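Local coordinates for protein mycobacterium tuberculosis paralogous family 11 (Mycobacterium smegmatis, PDB 4Y9I) that probably binds the deazaflavin coenzyme F420 and, as an F420H2-dependent reductase of the FMN-binding split-barrel clan, transfers electrons between it and quinones, at residues A[73-84]-A[106-114]. Residues are numbered along the deposited sequence; the frame is centred on the assembly and turned at random. Where two conformers were deposited one is given.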
loop_
_atom_site.group_PDB
_atom_site.type_symbol
_atom_site.label_atom_id
_atom_site.label_comp_id
_atom_site.label_asym_id
_atom_site.label_seq_id
_atom_site.Cartn_x
_atom_site.Cartn_y
_atom_site.Cartn_z
ATOM N N ARG A 73 -10.092 4.539 6.329
ATOM C CA ARG A 73 -9.529 3.429 7.064
ATOM C C ARG A 73 -8.166 3.842 7.591
ATOM O O ARG A 73 -7.825 4.946 7.498
ATOM C CB ARG A 73 -9.429 2.215 6.129
ATOM C CG ARG A 73 -10.801 1.761 5.650
ATOM C CD ARG A 73 -11.809 1.429 6.772
ATOM N NE ARG A 73 -12.859 0.543 6.276
ATOM C CZ ARG A 73 -14.020 0.918 5.873
ATOM N NH1 ARG A 73 -14.387 2.172 5.899
ATOM N NH2 ARG A 73 -14.858 -0.032 5.495
ATOM N N THR A 74 -7.462 2.912 8.208
ATOM C CA THR A 74 -6.223 3.230 8.884
ATOM C C THR A 74 -5.095 2.315 8.403
ATOM O O THR A 74 -5.241 1.099 8.348
ATOM C CB THR A 74 -6.334 3.039 10.406
ATOM O OG1 THR A 74 -7.481 3.735 10.887
ATOM C CG2 THR A 74 -5.102 3.511 11.135
ATOM N N ALA A 75 -4.023 2.949 7.917
ATOM C CA ALA A 75 -2.812 2.280 7.473
ATOM C C ALA A 75 -1.879 2.041 8.654
ATOM O O ALA A 75 -1.537 3.001 9.382
ATOM C CB ALA A 75 -2.131 3.158 6.442
ATOM N N ARG A 76 -1.437 0.803 8.846
ATOM C CA ARG A 76 -0.533 0.432 9.948
ATOM C C ARG A 76 0.655 -0.341 9.355
ATOM O O ARG A 76 0.475 -1.375 8.691
ATOM C CB ARG A 76 -1.330 -0.403 10.957
ATOM C CG ARG A 76 -0.523 -1.154 11.999
ATOM C CD ARG A 76 -1.449 -1.789 13.058
ATOM N NE ARG A 76 -2.354 -2.811 12.553
ATOM C CZ ARG A 76 -2.060 -4.094 12.415
ATOM N NH1 ARG A 76 -0.845 -4.535 12.736
ATOM N NH2 ARG A 76 -2.985 -4.940 11.974
ATOM N N GLU A 77 1.854 0.090 9.657
ATOM C CA GLU A 77 3.045 -0.584 9.199
ATOM C C GLU A 77 3.209 -1.910 9.942
ATOM O O GLU A 77 3.213 -1.942 11.186
ATOM C CB GLU A 77 4.294 0.308 9.410
ATOM C CG GLU A 77 5.535 -0.229 8.746
ATOM C CD GLU A 77 6.678 0.743 8.694
ATOM O OE1 GLU A 77 6.527 1.834 9.238
ATOM O OE2 GLU A 77 7.770 0.367 8.212
ATOM N N LEU A 78 3.252 -2.992 9.175
ATOM C CA LEU A 78 3.322 -4.357 9.689
ATOM C C LEU A 78 4.725 -4.718 10.121
ATOM O O LEU A 78 5.731 -4.186 9.619
ATOM C CB LEU A 78 2.869 -5.357 8.627
ATOM C CG LEU A 78 1.423 -5.215 8.248
ATOM C CD1 LEU A 78 1.190 -6.078 7.019
ATOM C CD2 LEU A 78 0.500 -5.629 9.394
ATOM N N GLU A 79 4.742 -5.632 11.087
ATOM C CA GLU A 79 5.974 -6.170 11.658
ATOM C C GLU A 79 5.868 -7.655 11.774
ATOM O O GLU A 79 4.767 -8.232 11.797
ATOM C CB GLU A 79 6.195 -5.583 13.062
ATOM C CG GLU A 79 6.076 -4.080 13.139
ATOM C CD GLU A 79 6.479 -3.511 14.511
ATOM O OE1 GLU A 79 7.630 -3.007 14.669
ATOM O OE2 GLU A 79 5.644 -3.606 15.418
ATOM N N GLY A 80 7.034 -8.300 11.936
ATOM C CA GLY A 80 7.044 -9.636 12.339
ATOM C C GLY A 80 6.384 -10.631 11.445
ATOM O O GLY A 80 6.463 -10.507 10.198
ATOM N N GLU A 81 5.755 -11.628 12.081
ATOM C CA GLU A 81 5.034 -12.664 11.332
ATOM C C GLU A 81 3.839 -12.090 10.502
ATOM O O GLU A 81 3.490 -12.630 9.448
ATOM C CB GLU A 81 4.589 -13.797 12.276
ATOM C CG GLU A 81 5.813 -14.539 12.827
ATOM C CD GLU A 81 5.551 -15.699 13.811
ATOM O OE1 GLU A 81 4.515 -15.708 14.534
ATOM O OE2 GLU A 81 6.452 -16.586 13.876
ATOM N N GLU A 82 3.169 -11.098 11.017
ATOM C CA GLU A 82 2.082 -10.533 10.244
ATOM C C GLU A 82 2.574 -9.864 8.937
ATOM O O GLU A 82 1.975 -9.984 7.911
ATOM C CB GLU A 82 1.272 -9.582 11.120
ATOM C CG GLU A 82 0.161 -10.286 11.937
ATOM C CD GLU A 82 -0.469 -11.527 11.289
ATOM O OE1 GLU A 82 -0.098 -12.620 11.658
ATOM O OE2 GLU A 82 -1.322 -11.393 10.467
ATOM N N ARG A 83 3.689 -9.199 9.017
ATOM C CA ARG A 83 4.295 -8.685 7.785
ATOM C C ARG A 83 4.623 -9.804 6.837
ATOM O O ARG A 83 4.416 -9.727 5.624
ATOM C CB ARG A 83 5.563 -7.876 8.034
ATOM C CG ARG A 83 6.042 -7.211 6.755
ATOM C CD ARG A 83 7.464 -6.731 6.872
ATOM N NE ARG A 83 7.945 -6.430 5.544
ATOM C CZ ARG A 83 8.307 -7.312 4.608
ATOM N NH1 ARG A 83 8.430 -8.605 4.876
ATOM N NH2 ARG A 83 8.740 -6.886 3.439
ATOM N N GLU A 84 5.198 -10.860 7.373
ATOM C CA GLU A 84 5.540 -11.983 6.538
ATOM C C GLU A 84 4.342 -12.529 5.806
ATOM O O GLU A 84 4.438 -12.918 4.685
ATOM C CB GLU A 84 6.334 -13.078 7.328
ATOM C CG GLU A 84 7.683 -12.566 7.813
ATOM C CD GLU A 84 8.556 -11.755 6.768
ATOM O OE1 GLU A 84 9.198 -12.402 5.905
ATOM O OE2 GLU A 84 8.651 -10.484 6.816
ATOM N N ARG A 106 17.190 -4.298 3.788
ATOM C CA ARG A 106 16.093 -3.790 4.614
ATOM C C ARG A 106 14.734 -4.260 4.081
ATOM O O ARG A 106 14.442 -4.090 2.884
ATOM C CB ARG A 106 16.168 -2.296 4.588
ATOM C CG ARG A 106 15.069 -1.543 5.218
ATOM C CD ARG A 106 15.398 -0.046 5.076
ATOM N NE ARG A 106 16.616 0.327 5.842
ATOM C CZ ARG A 106 16.630 0.604 7.161
ATOM N NH1 ARG A 106 15.495 0.548 7.910
ATOM N NH2 ARG A 106 17.774 0.904 7.725
ATOM N N LEU A 107 13.918 -4.827 4.954
ATOM C CA LEU A 107 12.576 -5.303 4.524
ATOM C C LEU A 107 11.838 -4.142 3.918
ATOM O O LEU A 107 11.756 -2.989 4.481
ATOM C CB LEU A 107 11.760 -5.854 5.676
ATOM C CG LEU A 107 12.221 -7.164 6.264
ATOM C CD1 LEU A 107 11.342 -7.582 7.409
ATOM C CD2 LEU A 107 12.346 -8.278 5.246
ATOM N N ILE A 108 11.192 -4.435 2.782
ATOM C CA ILE A 108 10.293 -3.429 2.181
ATOM C C ILE A 108 9.100 -3.227 3.138
ATOM O O ILE A 108 8.431 -4.183 3.498
ATOM C CB ILE A 108 9.842 -3.874 0.764
ATOM C CG1 ILE A 108 11.027 -3.879 -0.184
ATOM C CG2 ILE A 108 8.743 -2.990 0.179
ATOM C CD1 ILE A 108 10.808 -4.628 -1.470
ATOM N N PRO A 109 8.809 -1.972 3.495
ATOM C CA PRO A 109 7.660 -1.808 4.416
ATOM C C PRO A 109 6.376 -2.257 3.749
ATOM O O PRO A 109 6.191 -2.009 2.538
ATOM C CB PRO A 109 7.630 -0.308 4.694
ATOM C CG PRO A 109 9.045 0.162 4.387
ATOM C CD PRO A 109 9.521 -0.720 3.248
ATOM N N VAL A 110 5.466 -2.822 4.547
ATOM C CA VAL A 110 4.110 -3.189 4.096
ATOM C C VAL A 110 3.209 -2.642 5.124
ATOM O O VAL A 110 3.348 -2.977 6.331
ATOM C CB VAL A 110 3.921 -4.707 3.956
ATOM C CG1 VAL A 110 2.585 -5.052 3.407
ATOM C CG2 VAL A 110 5.086 -5.239 3.095
ATOM N N PHE A 111 2.204 -1.887 4.659
ATOM C CA PHE A 111 1.138 -1.403 5.515
ATOM C C PHE A 111 -0.130 -2.231 5.305
ATOM O O PHE A 111 -0.539 -2.489 4.160
ATOM C CB PHE A 111 0.797 0.066 5.181
ATOM C CG PHE A 111 1.905 1.041 5.419
ATOM C CD1 PHE A 111 2.939 1.163 4.510
ATOM C CD2 PHE A 111 1.955 1.815 6.590
ATOM C CE1 PHE A 111 3.990 2.031 4.747
ATOM C CE2 PHE A 111 3.043 2.669 6.829
ATOM C CZ PHE A 111 4.044 2.809 5.901
ATOM N N ILE A 112 -0.820 -2.592 6.362
ATOM C CA ILE A 112 -2.208 -3.104 6.313
ATOM C C ILE A 112 -3.162 -1.882 6.374
ATOM O O ILE A 112 -2.873 -0.926 7.098
ATOM C CB ILE A 112 -2.515 -4.132 7.429
ATOM C CG1 ILE A 112 -3.800 -4.868 7.122
ATOM C CG2 ILE A 112 -2.548 -3.438 8.763
ATOM C CD1 ILE A 112 -3.989 -6.049 8.034
ATOM N N VAL A 113 -4.209 -1.951 5.584
ATOM C CA VAL A 113 -5.223 -0.923 5.621
ATOM C C VAL A 113 -6.530 -1.565 6.059
ATOM O O VAL A 113 -7.009 -2.401 5.423
ATOM C CB VAL A 113 -5.325 -0.204 4.270
ATOM C CG1 VAL A 113 -6.382 0.859 4.338
ATOM C CG2 VAL A 113 -3.999 0.408 3.879
ATOM N N GLU A 114 -7.033 -1.088 7.179
ATOM C CA GLU A 114 -8.034 -1.734 7.938
ATOM C C GLU A 114 -8.964 -0.665 8.565
ATOM O O GLU A 114 -10.017 -1.110 8.928
ATOM C CB GLU A 114 -7.409 -2.675 9.027
ATOM C CG GLU A 114 -6.620 -1.992 10.140
ATOM C CD GLU A 114 -5.698 -2.901 10.962
ATOM O OE1 GLU A 114 -5.721 -4.069 10.837
ATOM O OE2 GLU A 114 -4.976 -2.387 11.760
HETATM O O HOH W 1 -11.889 -1.865 6.384
HETATM O O HOH W 2 6.664 -3.530 7.107
#
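Antiparallel pairing of strands 73-77 and 110-113 joins two neighbouring strands of the six-stranded antiparallel barrel, and Arg-76 faces Ile-112 as a hydrogen-bonded pair. Arg-76 N reaches Ile-112 O at 2.8 Å, and Ile-112 N returns the bond to Arg-76 O. Beyond this pair the register is carried on by Leu-78 N to Val-110 O at one end and Glu-114 N to Thr-74 O at the other. The Arg-76 side chain leaves the strand with CG anti to the backbone N (chi1 166°), then bends at chi3, which brings its guanidinium side-on to Glu-114: NE meets OE2 at 2.8 Å and NH2 meets OE1 at 3.1 Å. The two planes differ by 28°, while Ile-112 CG2 lies over one guanidinium face.

On the opposite face of the sheet, Glu-77 CB packs on Phe-111 CE2 at 3.7 Å. Past this pairing, Arg-83 reaches across from helix 80-93: its extended chain directs NE and NH2 onto the single acceptor Ile-108 O, at 3.1 and 2.7 Å, the latter on a lone pair. Leu-107 CB lies over one face of this group. A water bridges Leu-78 O and Val-110 N.

Leu-78 and Ile-112 pack against Trp-86 of helix 80-93, Phe-111 meets helix 51-57, and strand 35-39 borders strand 110-113, its Lys-35 making a salt bridge with Glu-114 OE1.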